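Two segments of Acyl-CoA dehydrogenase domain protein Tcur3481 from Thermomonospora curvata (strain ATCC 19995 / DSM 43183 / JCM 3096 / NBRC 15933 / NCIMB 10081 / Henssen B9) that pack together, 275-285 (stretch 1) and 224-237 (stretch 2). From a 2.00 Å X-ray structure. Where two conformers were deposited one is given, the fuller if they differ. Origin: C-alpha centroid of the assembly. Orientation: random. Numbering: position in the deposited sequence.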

ATOM      1  N   ALA B 275       4.468 -14.799   4.710  1.00 34.38           N
ATOM      2  CA  ALA B 275       3.878 -14.214   5.913  1.00 33.62           C
ATOM      3  C   ALA B 275       2.571 -14.916   6.295  1.00 35.20           C
ATOM      4  O   ALA B 275       2.340 -15.227   7.467  1.00 34.57           O
ATOM      5  CB  ALA B 275       3.648 -12.728   5.681  1.00 29.95           C
ATOM      6  N   MET B 276       1.690 -15.116   5.308  1.00 34.13           N
ATOM      7  CA  MET B 276       0.454 -15.854   5.506  1.00 36.20           C
ATOM      8  C   MET B 276       0.716 -17.194   6.153  1.00 36.60           C
ATOM      9  O   MET B 276       0.033 -17.578   7.105  1.00 38.48           O
ATOM     10  CB  MET B 276      -0.218 -16.049   4.148  1.00 35.70           C
ATOM     11  CG  MET B 276      -0.831 -14.730   3.655  1.00 37.51           C
ATOM     12  SD  MET B 276      -1.117 -14.769   1.847  1.00 40.63           S
ATOM     13  CE  MET B 276      -2.549 -15.871   1.946  1.00 38.56           C
ATOM     14  N   ARG B 277       1.721 -17.906   5.632  1.00 35.70           N
ATOM     15  CA  ARG B 277       2.018 -19.263   6.060  1.00 37.50           C
ATOM     16  C   ARG B 277       2.541 -19.310   7.494  1.00 35.99           C
ATOM     17  O   ARG B 277       2.115 -20.149   8.292  1.00 38.31           O
ATOM     18  CB  ARG B 277       3.023 -19.907   5.066  1.00 39.74           C
ATOM     19  CG  ARG B 277       3.452 -21.326   5.528  1.00 45.27           C
ATOM     20  CD  ARG B 277       3.947 -22.284   4.390  1.00 51.56           C
ATOM     21  NE  ARG B 277       4.548 -21.616   3.250  1.00 56.54           N
ATOM     22  CZ  ARG B 277       4.068 -21.656   2.001  1.00 61.09           C
ATOM     23  NH1 ARG B 277       4.718 -21.030   1.052  1.00 60.97           N
ATOM     24  NH2 ARG B 277       2.946 -22.319   1.692  1.00 64.76           N
ATOM     25  N   VAL B 278       3.476 -18.438   7.865  1.00 34.94           N
ATOM     26  CA  VAL B 278       3.909 -18.586   9.260  1.00 37.60           C
ATOM     27  C   VAL B 278       2.818 -18.142  10.234  1.00 36.05           C
ATOM     28  O   VAL B 278       2.732 -18.654  11.353  1.00 37.15           O
ATOM     29  CB  VAL B 278       5.236 -17.847   9.527  1.00 40.74           C
ATOM     30  CG1 VAL B 278       6.346 -18.436   8.622  1.00 41.35           C
ATOM     31  CG2 VAL B 278       5.064 -16.310   9.375  1.00 38.57           C
ATOM     32  N   CYS B 279       1.979 -17.182   9.860  1.00 35.76           N
ATOM     33  CA  CYS B 279       0.935 -16.809  10.807  1.00 36.71           C
ATOM     34  C   CYS B 279      -0.150 -17.869  10.876  1.00 36.22           C
ATOM     35  O   CYS B 279      -0.768 -18.035  11.925  1.00 37.89           O
ATOM     36  CB  CYS B 279       0.307 -15.481  10.447  1.00 37.11           C
ATOM     37  SG  CYS B 279       1.496 -14.040  10.582  1.00 41.46           S
ATOM     38  N   LEU B 280      -0.448 -18.529   9.760  1.00 36.58           N
ATOM     39  CA  LEU B 280      -1.356 -19.697   9.822  1.00 37.69           C
ATOM     40  C   LEU B 280      -0.867 -20.717  10.847  1.00 38.73           C
ATOM     41  O   LEU B 280      -1.615 -21.175  11.726  1.00 40.38           O
ATOM     42  CB  LEU B 280      -1.453 -20.345   8.425  1.00 36.94           C
ATOM     43  CG  LEU B 280      -2.168 -21.723   8.431  1.00 40.24           C
ATOM     44  CD1 LEU B 280      -3.579 -21.539   8.972  1.00 39.80           C
ATOM     45  CD2 LEU B 280      -2.169 -22.300   6.981  1.00 39.95           C
ATOM     46  N   TRP B 281       0.399 -21.089  10.754  1.00 38.49           N
ATOM     47  CA  TRP B 281       0.844 -22.173  11.615  1.00 42.97           C
ATOM     48  C   TRP B 281       0.962 -21.703  13.053  1.00 41.69           C
ATOM     49  O   TRP B 281       0.756 -22.490  13.978  1.00 43.12           O
ATOM     50  CB  TRP B 281       2.124 -22.776  11.028  1.00 46.91           C
ATOM     51  CG  TRP B 281       1.682 -23.622   9.820  1.00 51.88           C
ATOM     52  CD1 TRP B 281       1.783 -23.290   8.484  1.00 51.97           C
ATOM     53  CD2 TRP B 281       0.936 -24.861   9.865  1.00 55.76           C
ATOM     54  NE1 TRP B 281       1.208 -24.280   7.705  1.00 54.92           N
ATOM     55  CE2 TRP B 281       0.673 -25.243   8.526  1.00 58.01           C
ATOM     56  CE3 TRP B 281       0.500 -25.696  10.908  1.00 59.26           C
ATOM     57  CZ2 TRP B 281      -0.013 -26.420   8.200  1.00 61.53           C
ATOM     58  CZ3 TRP B 281      -0.179 -26.874  10.583  1.00 62.62           C
ATOM     59  CH2 TRP B 281      -0.429 -27.220   9.238  1.00 63.80           C
ATOM     60  N   GLN B 282       1.172 -20.409  13.265  1.00 41.21           N
ATOM     61  CA  GLN B 282       1.103 -19.900  14.634  1.00 42.33           C
ATOM     62  C   GLN B 282      -0.314 -20.027  15.197  1.00 41.64           C
ATOM     63  O   GLN B 282      -0.497 -20.332  16.386  1.00 44.58           O
ATOM     64  CB  GLN B 282       1.604 -18.446  14.657  1.00 41.91           C
ATOM     65  CG  GLN B 282       1.542 -17.761  16.018  1.00 46.42           C
ATOM     66  CD  GLN B 282       2.443 -18.439  17.042  1.00 52.38           C
ATOM     67  OE1 GLN B 282       3.518 -18.923  16.713  1.00 53.51           O
ATOM     68  NE2 GLN B 282       1.996 -18.483  18.277  1.00 55.11           N
ATOM     69  N   ALA B 283      -1.332 -19.751  14.366  1.00 40.03           N
ATOM     70  CA  ALA B 283      -2.708 -19.904  14.826  1.00 41.19           C
ATOM     71  C   ALA B 283      -2.986 -21.354  15.175  1.00 42.47           C
ATOM     72  O   ALA B 283      -3.589 -21.643  16.210  1.00 43.91           O
ATOM     73  CB  ALA B 283      -3.682 -19.422  13.749  1.00 41.34           C
ATOM     74  N   VAL B 284      -2.512 -22.285  14.335  1.00 42.62           N
ATOM     75  CA  VAL B 284      -2.728 -23.713  14.619  1.00 46.46           C
ATOM     76  C   VAL B 284      -2.030 -24.093  15.911  1.00 49.55           C
ATOM     77  O   VAL B 284      -2.630 -24.686  16.817  1.00 50.32           O
ATOM     78  CB  VAL B 284      -2.236 -24.578  13.433  1.00 45.14           C
ATOM     79  CG1 VAL B 284      -2.312 -26.090  13.792  1.00 46.97           C
ATOM     80  CG2 VAL B 284      -3.012 -24.222  12.143  1.00 43.85           C
ATOM     81  N   CYS B 285      -0.748 -23.731  16.035  1.00 54.06           N
ATOM     82  CA  CYS B 285      -0.006 -24.067  17.241  0.53 57.54           C
ATOM     83  C   CYS B 285      -0.661 -23.462  18.479  1.00 58.83           C
ATOM     84  O   CYS B 285      -0.711 -24.099  19.540  1.00 61.02           O
ATOM     85  CB  CYS B 285       1.446 -23.611  17.085  0.53 58.71           C
ATOM     86  SG  CYS B 285       2.358 -24.657  15.910  0.53 59.43           S
TER
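Stretch 2, residues 224-237: RTALAAVQLGVASG

Stretch 2 is helical throughout, its phi/psi values clustering near -63/-42, and it lies roughly antiparallel to the helix of stretch 1. The helices cross at a signed angle of -152°, and the axes approach to 9.9 Å. The register runs in opposite senses along the two helices: L232 CA is 6.5 Å from M276 CA, A228 CA is 6.6 Å from L280 CA, and T225 CA is 6.5 Å from A283 CA.

L280 is the knob of the contact. With chi1 t and chi2 p, it sits in a hole formed by T225, A228, A229 and L232. Its CD1 lies 3.6 Å from T225 O and 4.4 Å from A228 CB, while its CD2 lies 4.0 Å from A229 CB and 3.6 Å from L232 CD2. L232 adopts the same t, p rotamer, which brings its CD2 to L280 and its CD1 within 4.1 Å of M276 CB. In M276, with chi1 m and chi2 t, the p chi3 turns the terminal methyl in toward the facing helix, so that CE reaches 4.0 Å from L232 CA, 4.0 Å from Q231 CG and 4.2 Å from A235 CB.

T225, with chi1 m, places OG1 3.8 Å from A283 CB and CG2 3.8 Å from V284 CG2; OG1 is hydrogen-bonded elsewhere in the structure. At the other end, the CA-to-CB bond of R277 points sideways; chi1 and chi2 are t, and the off-well chi3 (29°) with chi4 (-117°) turns the guanidinium back toward L232. L232 CD1 lies over one face of that group, 3.8 Å from R277 NH2. The m rotamer of S236 lets its OG donate a hydrogen bond to L232 O (2.9 Å) within its own helix. No hydrogen bond links the two helices; their contact rests on packing, burying 486 Å² in total.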

ATOM      1  N   ARG B 224     -11.845 -19.204  11.200  1.00 36.63           N
ATOM      2  CA  ARG B 224     -10.905 -18.197  10.704  1.00 36.96           C
ATOM      3  C   ARG B 224      -9.596 -18.849  10.272  1.00 37.10           C
ATOM      4  O   ARG B 224      -9.017 -18.498   9.222  1.00 36.56           O
ATOM      5  CB  ARG B 224     -10.640 -17.140  11.785  1.00 37.40           C
ATOM      6  CG  ARG B 224     -11.836 -16.173  12.041  1.00 37.34           C
ATOM      7  CD  ARG B 224     -11.582 -15.159  13.177  1.00 40.07           C
ATOM      8  NE  ARG B 224     -12.702 -14.192  13.340  1.00 40.14           N
ATOM      9  CZ  ARG B 224     -13.364 -13.963  14.476  1.00 46.20           C
ATOM     10  NH1 ARG B 224     -13.044 -14.637  15.594  1.00 47.54           N
ATOM     11  NH2 ARG B 224     -14.359 -13.053  14.503  1.00 43.42           N
ATOM     12  N   THR B 225      -9.093 -19.767  11.106  1.00 37.17           N
ATOM     13  CA  THR B 225      -7.849 -20.476  10.819  1.00 37.86           C
ATOM     14  C   THR B 225      -8.011 -21.334   9.574  1.00 39.17           C
ATOM     15  O   THR B 225      -7.162 -21.325   8.685  1.00 38.38           O
ATOM     16  CB  THR B 225      -7.458 -21.313  12.048  1.00 40.06           C
ATOM     17  OG1 THR B 225      -7.319 -20.447  13.183  1.00 40.92           O
ATOM     18  CG2 THR B 225      -6.154 -22.057  11.836  1.00 40.57           C
ATOM     19  N   ALA B 226      -9.132 -22.054   9.482  1.00 39.43           N
ATOM     20  CA  ALA B 226      -9.382 -22.905   8.328  1.00 38.17           C
ATOM     21  C   ALA B 226      -9.499 -22.082   7.039  1.00 37.11           C
ATOM     22  O   ALA B 226      -8.980 -22.480   5.985  1.00 37.22           O
ATOM     23  CB  ALA B 226     -10.661 -23.732   8.592  1.00 38.83           C
ATOM     24  N   LEU B 227     -10.218 -20.954   7.092  1.00 36.19           N
ATOM     25  CA  LEU B 227     -10.326 -20.124   5.907  1.00 38.26           C
ATOM     26  C   LEU B 227      -8.949 -19.622   5.500  1.00 36.75           C
ATOM     27  O   LEU B 227      -8.641 -19.533   4.317  1.00 36.74           O
ATOM     28  CB  LEU B 227     -11.280 -18.931   6.160  1.00 39.33           C
ATOM     29  CG  LEU B 227     -12.772 -19.300   6.190  1.00 42.34           C
ATOM     30  CD1 LEU B 227     -13.611 -18.197   7.006  1.00 41.08           C
ATOM     31  CD2 LEU B 227     -13.290 -19.487   4.747  1.00 42.70           C
ATOM     32  N   ALA B 228      -8.123 -19.255   6.475  1.00 37.19           N
ATOM     33  CA  ALA B 228      -6.769 -18.837   6.137  1.00 35.49           C
ATOM     34  C   ALA B 228      -5.989 -19.978   5.494  1.00 37.16           C
ATOM     35  O   ALA B 228      -5.188 -19.734   4.592  1.00 37.11           O
ATOM     36  CB  ALA B 228      -6.055 -18.305   7.363  1.00 35.13           C
ATOM     37  N   ALA B 229      -6.241 -21.235   5.895  1.00 35.22           N
ATOM     38  CA  ALA B 229      -5.537 -22.339   5.229  1.00 37.83           C
ATOM     39  C   ALA B 229      -5.920 -22.433   3.750  1.00 37.94           C
ATOM     40  O   ALA B 229      -5.053 -22.618   2.878  1.00 37.68           O
ATOM     41  CB  ALA B 229      -5.808 -23.669   5.949  1.00 38.18           C
ATOM     42  N   VAL B 230      -7.219 -22.312   3.443  1.00 38.60           N
ATOM     43  CA  VAL B 230      -7.650 -22.377   2.042  1.00 38.30           C
ATOM     44  C   VAL B 230      -7.027 -21.221   1.266  1.00 38.54           C
ATOM     45  O   VAL B 230      -6.534 -21.383   0.139  1.00 40.00           O
ATOM     46  CB  VAL B 230      -9.192 -22.329   1.953  1.00 37.67           C
ATOM     47  CG1 VAL B 230      -9.652 -22.371   0.469  1.00 35.21           C
ATOM     48  CG2 VAL B 230      -9.834 -23.440   2.806  1.00 37.62           C
ATOM     49  N   GLN B 231      -7.042 -20.033   1.868  1.00 35.17           N
ATOM     50  CA  GLN B 231      -6.526 -18.864   1.180  1.00 35.86           C
ATOM     51  C   GLN B 231      -5.047 -19.034   0.897  1.00 35.98           C
ATOM     52  O   GLN B 231      -4.546 -18.597  -0.145  1.00 37.93           O
ATOM     53  CB  GLN B 231      -6.756 -17.599   2.026  1.00 36.79           C
ATOM     54  CG  GLN B 231      -6.456 -16.281   1.264  1.00 37.59           C
ATOM     55  CD  GLN B 231      -7.594 -15.899   0.348  1.00 39.14           C
ATOM     56  OE1 GLN B 231      -8.146 -16.754  -0.361  1.00 40.83           O
ATOM     57  NE2 GLN B 231      -7.968 -14.610   0.358  1.00 37.34           N
ATOM     58  N   LEU B 232      -4.311 -19.569   1.861  1.00 34.95           N
ATOM     59  CA  LEU B 232      -2.901 -19.824   1.588  1.00 35.40           C
ATOM     60  C   LEU B 232      -2.753 -20.682   0.332  1.00 35.27           C
ATOM     61  O   LEU B 232      -1.893 -20.406  -0.514  1.00 35.36           O
ATOM     62  CB  LEU B 232      -2.255 -20.518   2.787  1.00 34.63           C
ATOM     63  CG  LEU B 232      -0.779 -20.954   2.613  1.00 35.84           C
ATOM     64  CD1 LEU B 232       0.199 -19.708   2.349  1.00 34.36           C
ATOM     65  CD2 LEU B 232      -0.400 -21.733   3.884  1.00 37.13           C
ATOM     66  N   GLY B 233      -3.576 -21.736   0.198  1.00 34.51           N
ATOM     67  CA  GLY B 233      -3.467 -22.596  -0.970  1.00 34.46           C
ATOM     68  C   GLY B 233      -3.894 -21.882  -2.246  1.00 34.82           C
ATOM     69  O   GLY B 233      -3.231 -21.987  -3.288  1.00 35.96           O
ATOM     70  N   VAL B 234      -4.979 -21.104  -2.177  1.00 35.03           N
ATOM     71  CA  VAL B 234      -5.379 -20.302  -3.335  1.00 35.07           C
ATOM     72  C   VAL B 234      -4.233 -19.399  -3.785  1.00 35.72           C
ATOM     73  O   VAL B 234      -3.924 -19.311  -4.977  1.00 35.67           O
ATOM     74  CB  VAL B 234      -6.637 -19.470  -3.025  1.00 36.68           C
ATOM     75  CG1 VAL B 234      -6.929 -18.509  -4.201  1.00 36.04           C
ATOM     76  CG2 VAL B 234      -7.865 -20.432  -2.753  1.00 35.20           C
ATOM     77  N   ALA B 235      -3.634 -18.659  -2.856  1.00 35.37           N
ATOM     78  CA  ALA B 235      -2.614 -17.697  -3.278  1.00 33.80           C
ATOM     79  C   ALA B 235      -1.394 -18.416  -3.839  1.00 36.33           C
ATOM     80  O   ALA B 235      -0.796 -17.961  -4.820  1.00 39.03           O
ATOM     81  CB  ALA B 235      -2.198 -16.792  -2.104  1.00 31.57           C
ATOM     82  N   SER B 236      -0.996 -19.526  -3.203  1.00 36.04           N
ATOM     83  CA  SER B 236       0.143 -20.304  -3.664  1.00 38.88           C
ATOM     84  C   SER B 236      -0.097 -20.830  -5.077  1.00 39.23           C
ATOM     85  O   SER B 236       0.781 -20.747  -5.942  1.00 38.71           O
ATOM     86  CB  SER B 236       0.397 -21.480  -2.701  1.00 40.84           C
ATOM     87  OG  SER B 236       0.752 -20.983  -1.414  1.00 44.25           O
ATOM     88  N   GLY B 237      -1.279 -21.397  -5.315  1.00 38.47           N
ATOM     89  CA  GLY B 237      -1.567 -21.929  -6.639  1.00 38.33           C
ATOM     90  C   GLY B 237      -1.620 -20.825  -7.676  1.00 38.60           C
ATOM     91  O   GLY B 237      -1.099 -20.977  -8.780  1.00 37.90           O
TER